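L0028 (Mitochondria associated protein) (Escherichia coli, PDB 3GCG) is probably a secreted bacterial effector of the WxxxE type, acting as a guanine nucleotide exchange factor on a Rho-family GTPase of the host cell. Local coordinates at residues 45-50 / 145-150; 109-114 / 125-130. All coordinates share one frame; numbering follows the deposited sequence.

Contact 1: residues 45-50 / 145-150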
# COMPACT_ATOMS: atom_id res chain seq x y z
N GLN B 45 2.67 -0.63 18.59
CA GLN B 45 1.40 0.08 18.68
C GLN B 45 0.79 0.33 17.30
O GLN B 45 -0.39 0.04 17.06
CB GLN B 45 1.59 1.42 19.40
CG GLN B 45 1.75 1.32 20.91
CD GLN B 45 1.89 2.68 21.60
OE1 GLN B 45 1.03 3.56 21.45
NE2 GLN B 45 2.97 2.85 22.36
N GLN B 46 1.60 0.87 16.39
CA GLN B 46 1.14 1.17 15.04
C GLN B 46 0.71 -0.06 14.25
O GLN B 46 -0.34 -0.07 13.62
CB GLN B 46 2.24 1.90 14.27
CG GLN B 46 2.78 3.10 15.01
CD GLN B 46 3.55 4.04 14.10
OE1 GLN B 46 4.05 3.63 13.04
NE2 GLN B 46 3.65 5.30 14.50
N GLU B 47 1.54 -1.10 14.29
CA GLU B 47 1.23 -2.33 13.57
C GLU B 47 -0.04 -2.98 14.11
O GLU B 47 -0.89 -3.42 13.34
CB GLU B 47 2.40 -3.32 13.67
CG GLU B 47 2.10 -4.66 13.03
CD GLU B 47 1.92 -4.55 11.52
OE1 GLU B 47 1.31 -5.48 10.95
OE2 GLU B 47 2.38 -3.56 10.92
N GLN B 48 -0.18 -3.02 15.43
CA GLN B 48 -1.37 -3.61 16.04
C GLN B 48 -2.67 -2.98 15.54
O GLN B 48 -3.59 -3.69 15.11
CB GLN B 48 -1.30 -3.50 17.57
CG GLN B 48 -2.38 -4.29 18.29
CD GLN B 48 -2.11 -4.43 19.78
OE1 GLN B 48 -1.92 -3.43 20.49
NE2 GLN B 48 -2.08 -5.67 20.27
N THR B 49 -2.77 -1.65 15.60
CA THR B 49 -3.99 -1.00 15.15
C THR B 49 -4.12 -1.11 13.63
O THR B 49 -5.22 -1.14 13.10
CB THR B 49 -4.07 0.50 15.59
OG1 THR B 49 -3.91 1.36 14.46
CG2 THR B 49 -3.02 0.82 16.61
N THR B 50 -2.99 -1.20 12.94
CA THR B 50 -3.01 -1.32 11.49
C THR B 50 -3.44 -2.71 11.02
O THR B 50 -4.32 -2.84 10.16
CB THR B 50 -1.62 -1.00 10.88
OG1 THR B 50 -1.35 0.40 11.04
CG2 THR B 50 -1.59 -1.36 9.40
N ARG B 145 1.04 -14.53 17.54
CA ARG B 145 1.99 -15.00 18.54
C ARG B 145 2.62 -13.86 19.32
O ARG B 145 3.10 -14.04 20.44
CB ARG B 145 3.08 -15.84 17.88
CG ARG B 145 2.52 -17.00 17.09
CD ARG B 145 3.58 -18.04 16.82
NE ARG B 145 3.01 -19.22 16.17
CZ ARG B 145 3.67 -20.36 15.99
NH1 ARG B 145 4.92 -20.47 16.41
NH2 ARG B 145 3.07 -21.38 15.38
N ASN B 146 2.59 -12.66 18.74
CA ASN B 146 3.19 -11.51 19.39
C ASN B 146 2.19 -10.41 19.74
O ASN B 146 2.51 -9.49 20.48
CB ASN B 146 4.28 -10.95 18.48
CG ASN B 146 5.39 -11.97 18.20
OD1 ASN B 146 6.41 -11.99 18.88
ND2 ASN B 146 5.17 -12.83 17.22
N PHE B 147 0.97 -10.50 19.21
CA PHE B 147 -0.06 -9.49 19.47
C PHE B 147 -1.35 -10.11 19.98
O PHE B 147 -2.43 -9.83 19.45
CB PHE B 147 -0.41 -8.72 18.18
CG PHE B 147 0.73 -7.99 17.55
CD1 PHE B 147 1.83 -8.67 17.04
CD2 PHE B 147 0.68 -6.60 17.42
CE1 PHE B 147 2.86 -7.98 16.41
CE2 PHE B 147 1.71 -5.91 16.79
CZ PHE B 147 2.80 -6.60 16.29
N SER B 148 -1.28 -10.94 21.01
CA SER B 148 -2.50 -11.56 21.50
C SER B 148 -3.44 -10.63 22.25
O SER B 148 -3.75 -10.85 23.42
CB SER B 148 -2.19 -12.78 22.36
OG SER B 148 -1.97 -13.92 21.55
N GLY B 149 -3.88 -9.58 21.57
CA GLY B 149 -4.83 -8.66 22.16
C GLY B 149 -6.17 -9.28 21.79
O GLY B 149 -7.18 -9.06 22.46
N PHE B 150 -6.14 -10.07 20.72
CA PHE B 150 -7.30 -10.77 20.17
C PHE B 150 -6.83 -11.49 18.89
O PHE B 150 -5.96 -10.98 18.18
CB PHE B 150 -8.42 -9.78 19.84
CG PHE B 150 -9.51 -9.71 20.89
CD1 PHE B 150 -10.35 -10.79 21.11
CD2 PHE B 150 -9.68 -8.56 21.66
CE1 PHE B 150 -11.36 -10.74 22.07
CE2 PHE B 150 -10.68 -8.49 22.63
CZ PHE B 150 -11.52 -9.58 22.84
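The ring of F147 meets Q48 edge-on. CB of Q48 lies near the ring plane, 3.7 Å from CD2 of F147. CG of E47 comes in obliquely, 3.9 Å from CZ of F147. F147 also stacks with the rings of F44 and F143, so it is part of an aromatic cluster. Its CG stands anti to its carbonyl carbon (chi1 -60°), which directs the ring at helix 41-67. The chain of Q48 runs past F147 in the opposite direction, with NE2 of Q48 4.1 Å from CB of F147. No hydrogen bond crosses the contact; the join is van der Waals packing.

E47 turns its CB and CG to the ring. Its chain bends at chi2 (65°) and carries the carboxylate off to S98 and S99, whose hydroxyls pair with OE1 and OE2 respectively. This buried acid is the glutamate of the WxxxE signature. Q46 instead bonds to the chain of another protein.

The contact sets the segment just beyond helix 124-146, before helix 152-166, against the first part of helix 41-67. E47 ties the same helix to the start of helix 99-105.

Contact 2: residues 109-114 / 125-130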
# COMPACT_ATOMS: atom_id res chain seq x y z
N TYR B 109 15.00 -15.65 4.58
CA TYR B 109 14.50 -16.89 5.16
C TYR B 109 13.11 -17.22 4.64
O TYR B 109 12.84 -18.35 4.21
CB TYR B 109 14.50 -16.78 6.69
CG TYR B 109 13.92 -17.97 7.42
CD1 TYR B 109 14.33 -19.27 7.12
CD2 TYR B 109 12.99 -17.80 8.44
CE1 TYR B 109 13.82 -20.37 7.82
CE2 TYR B 109 12.47 -18.89 9.15
CZ TYR B 109 12.89 -20.17 8.83
OH TYR B 109 12.38 -21.24 9.52
N PHE B 110 12.22 -16.24 4.68
CA PHE B 110 10.85 -16.42 4.20
C PHE B 110 10.79 -16.78 2.72
O PHE B 110 10.06 -17.68 2.32
CB PHE B 110 10.04 -15.15 4.41
CG PHE B 110 8.66 -15.22 3.82
CD1 PHE B 110 7.65 -15.93 4.48
CD2 PHE B 110 8.38 -14.62 2.59
CE1 PHE B 110 6.38 -16.04 3.92
CE2 PHE B 110 7.12 -14.72 2.03
CZ PHE B 110 6.12 -15.43 2.69
N ASN B 111 11.55 -16.06 1.90
CA ASN B 111 11.53 -16.33 0.46
C ASN B 111 12.16 -17.66 0.07
O ASN B 111 11.81 -18.23 -0.96
CB ASN B 111 12.18 -15.16 -0.29
CG ASN B 111 11.20 -14.01 -0.50
OD1 ASN B 111 10.21 -14.15 -1.23
ND2 ASN B 111 11.45 -12.88 0.15
N GLN B 112 13.08 -18.15 0.91
CA GLN B 112 13.71 -19.44 0.66
C GLN B 112 12.58 -20.47 0.78
O GLN B 112 12.52 -21.44 0.03
CB GLN B 112 14.81 -19.69 1.71
CG GLN B 112 15.46 -21.07 1.70
CD GLN B 112 15.93 -21.53 0.32
OE1 GLN B 112 16.25 -20.72 -0.54
NE2 GLN B 112 15.98 -22.84 0.13
N LYS B 113 11.67 -20.22 1.72
CA LYS B 113 10.52 -21.10 1.92
C LYS B 113 9.53 -20.96 0.76
O LYS B 113 8.87 -21.92 0.36
CB LYS B 113 9.80 -20.76 3.24
CG LYS B 113 10.61 -21.07 4.50
CD LYS B 113 10.78 -22.57 4.72
CE LYS B 113 11.60 -22.84 5.96
NZ LYS B 113 11.75 -24.29 6.22
N VAL B 114 9.43 -19.76 0.21
CA VAL B 114 8.54 -19.52 -0.93
C VAL B 114 9.03 -20.37 -2.11
O VAL B 114 8.25 -21.05 -2.77
CB VAL B 114 8.55 -18.03 -1.36
CG1 VAL B 114 7.84 -17.86 -2.69
CG2 VAL B 114 7.88 -17.18 -0.30
N ILE B 125 4.69 -15.24 -12.40
CA ILE B 125 3.37 -14.96 -11.85
C ILE B 125 2.93 -15.95 -10.77
O ILE B 125 2.55 -15.55 -9.67
CB ILE B 125 2.30 -14.94 -12.96
CG1 ILE B 125 2.68 -13.90 -14.02
CG2 ILE B 125 0.94 -14.60 -12.37
CD1 ILE B 125 2.90 -12.50 -13.46
N THR B 126 2.98 -17.24 -11.08
CA THR B 126 2.58 -18.26 -10.12
C THR B 126 3.42 -18.16 -8.85
O THR B 126 2.89 -18.28 -7.74
CB THR B 126 2.72 -19.68 -10.72
OG1 THR B 126 1.85 -19.80 -11.85
CG2 THR B 126 2.33 -20.74 -9.69
N ARG B 127 4.72 -17.94 -9.01
CA ARG B 127 5.61 -17.81 -7.87
C ARG B 127 5.18 -16.61 -7.02
O ARG B 127 5.10 -16.70 -5.80
CB ARG B 127 7.06 -17.60 -8.33
CG ARG B 127 7.77 -16.47 -7.59
CD ARG B 127 8.91 -16.96 -6.71
NE ARG B 127 9.14 -16.05 -5.58
CZ ARG B 127 10.23 -16.06 -4.83
NH1 ARG B 127 11.20 -16.92 -5.08
NH2 ARG B 127 10.35 -15.23 -3.80
N PHE B 128 4.88 -15.50 -7.69
CA PHE B 128 4.46 -14.28 -7.00
C PHE B 128 3.16 -14.50 -6.23
O PHE B 128 3.06 -14.10 -5.07
CB PHE B 128 4.28 -13.14 -8.01
CG PHE B 128 4.04 -11.80 -7.38
CD1 PHE B 128 5.11 -10.94 -7.13
CD2 PHE B 128 2.75 -11.38 -7.05
CE1 PHE B 128 4.90 -9.67 -6.55
CE2 PHE B 128 2.53 -10.12 -6.48
CZ PHE B 128 3.60 -9.26 -6.23
N ASN B 129 2.17 -15.11 -6.86
CA ASN B 129 0.91 -15.35 -6.17
C ASN B 129 1.12 -16.26 -4.97
O ASN B 129 0.54 -16.05 -3.91
CB ASN B 129 -0.12 -15.94 -7.13
CG ASN B 129 -0.54 -14.95 -8.20
OD1 ASN B 129 -0.27 -13.75 -8.08
ND2 ASN B 129 -1.22 -15.44 -9.23
N THR B 130 1.98 -17.25 -5.13
CA THR B 130 2.30 -18.17 -4.05
C THR B 130 2.93 -17.35 -2.93
O THR B 130 2.63 -17.55 -1.76
CB THR B 130 3.28 -19.28 -4.54
OG1 THR B 130 2.57 -20.20 -5.38
CG2 THR B 130 3.91 -20.03 -3.37
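The side-chain amide of N111, beside R127, is gripped at both ends. Its OD1 takes a hydrogen bond from NE2 of Q131, one turn on from R127. Its ND2 gives hydrogen bonds to the backbone oxygens of N107 and Q105. NH2 of R127 also lies 2.8 Å from OD1 of N111, which sits near the guanidinium plane, but the pair is badly angled for a bond. The amide and guanidinium planes are 23° apart, although the two side chains cross at about a right angle.

V114 takes one face of the R127 guanidinium. Its CG1 sits 3.6 Å from NE of R127, offset toward the rim of the group. NH1 of R127 forms a salt bridge with D115. The guanidinium therefore has a methyl over one face and an acid at NH1. R127 is modelled away from staggered torsions at chi1 (134°) and chi2, which may reflect strain or an uncertain fit.

T130 makes a looser approach, with CG2 4.5 Å from the backbone O of V114. Its hydroxyl turns back to its own helix. OG1 of T130 reaches O of T126 at 3.1 Å, and N of T130 reaches it from the opposite face of the carbonyl plane.

The short segment axes pass 11.1 Å apart at 126°, a wide and steeply crossed pair bridged mainly by R127. Two successive helices joined by a five-residue loop, well off antiparallel, form an open alpha-alpha hairpin, here between helix 108-118 and helix 124-146 of an all-helical fold.

In the fold
Both contacts use helix 124-146. Contact 2 holds its beginning against helix 108-118. Contact 1 holds the segment just past its end against helix 41-67. Their centres are about 25 Å apart, on opposite sides of the chain's centre, and their nearest atoms are about 10 Å apart, so they do not touch. Along the chain, contact 2 is nested inside the loop closed by contact 1. The bound protein chain reaches both regions: it meets Q46, E47, T49 and T50 at contact 1, and I125 and F128 beside contact 2. This is consistent with helices 41-67 and 124-146 both lining the surface that receives a GTPase partner.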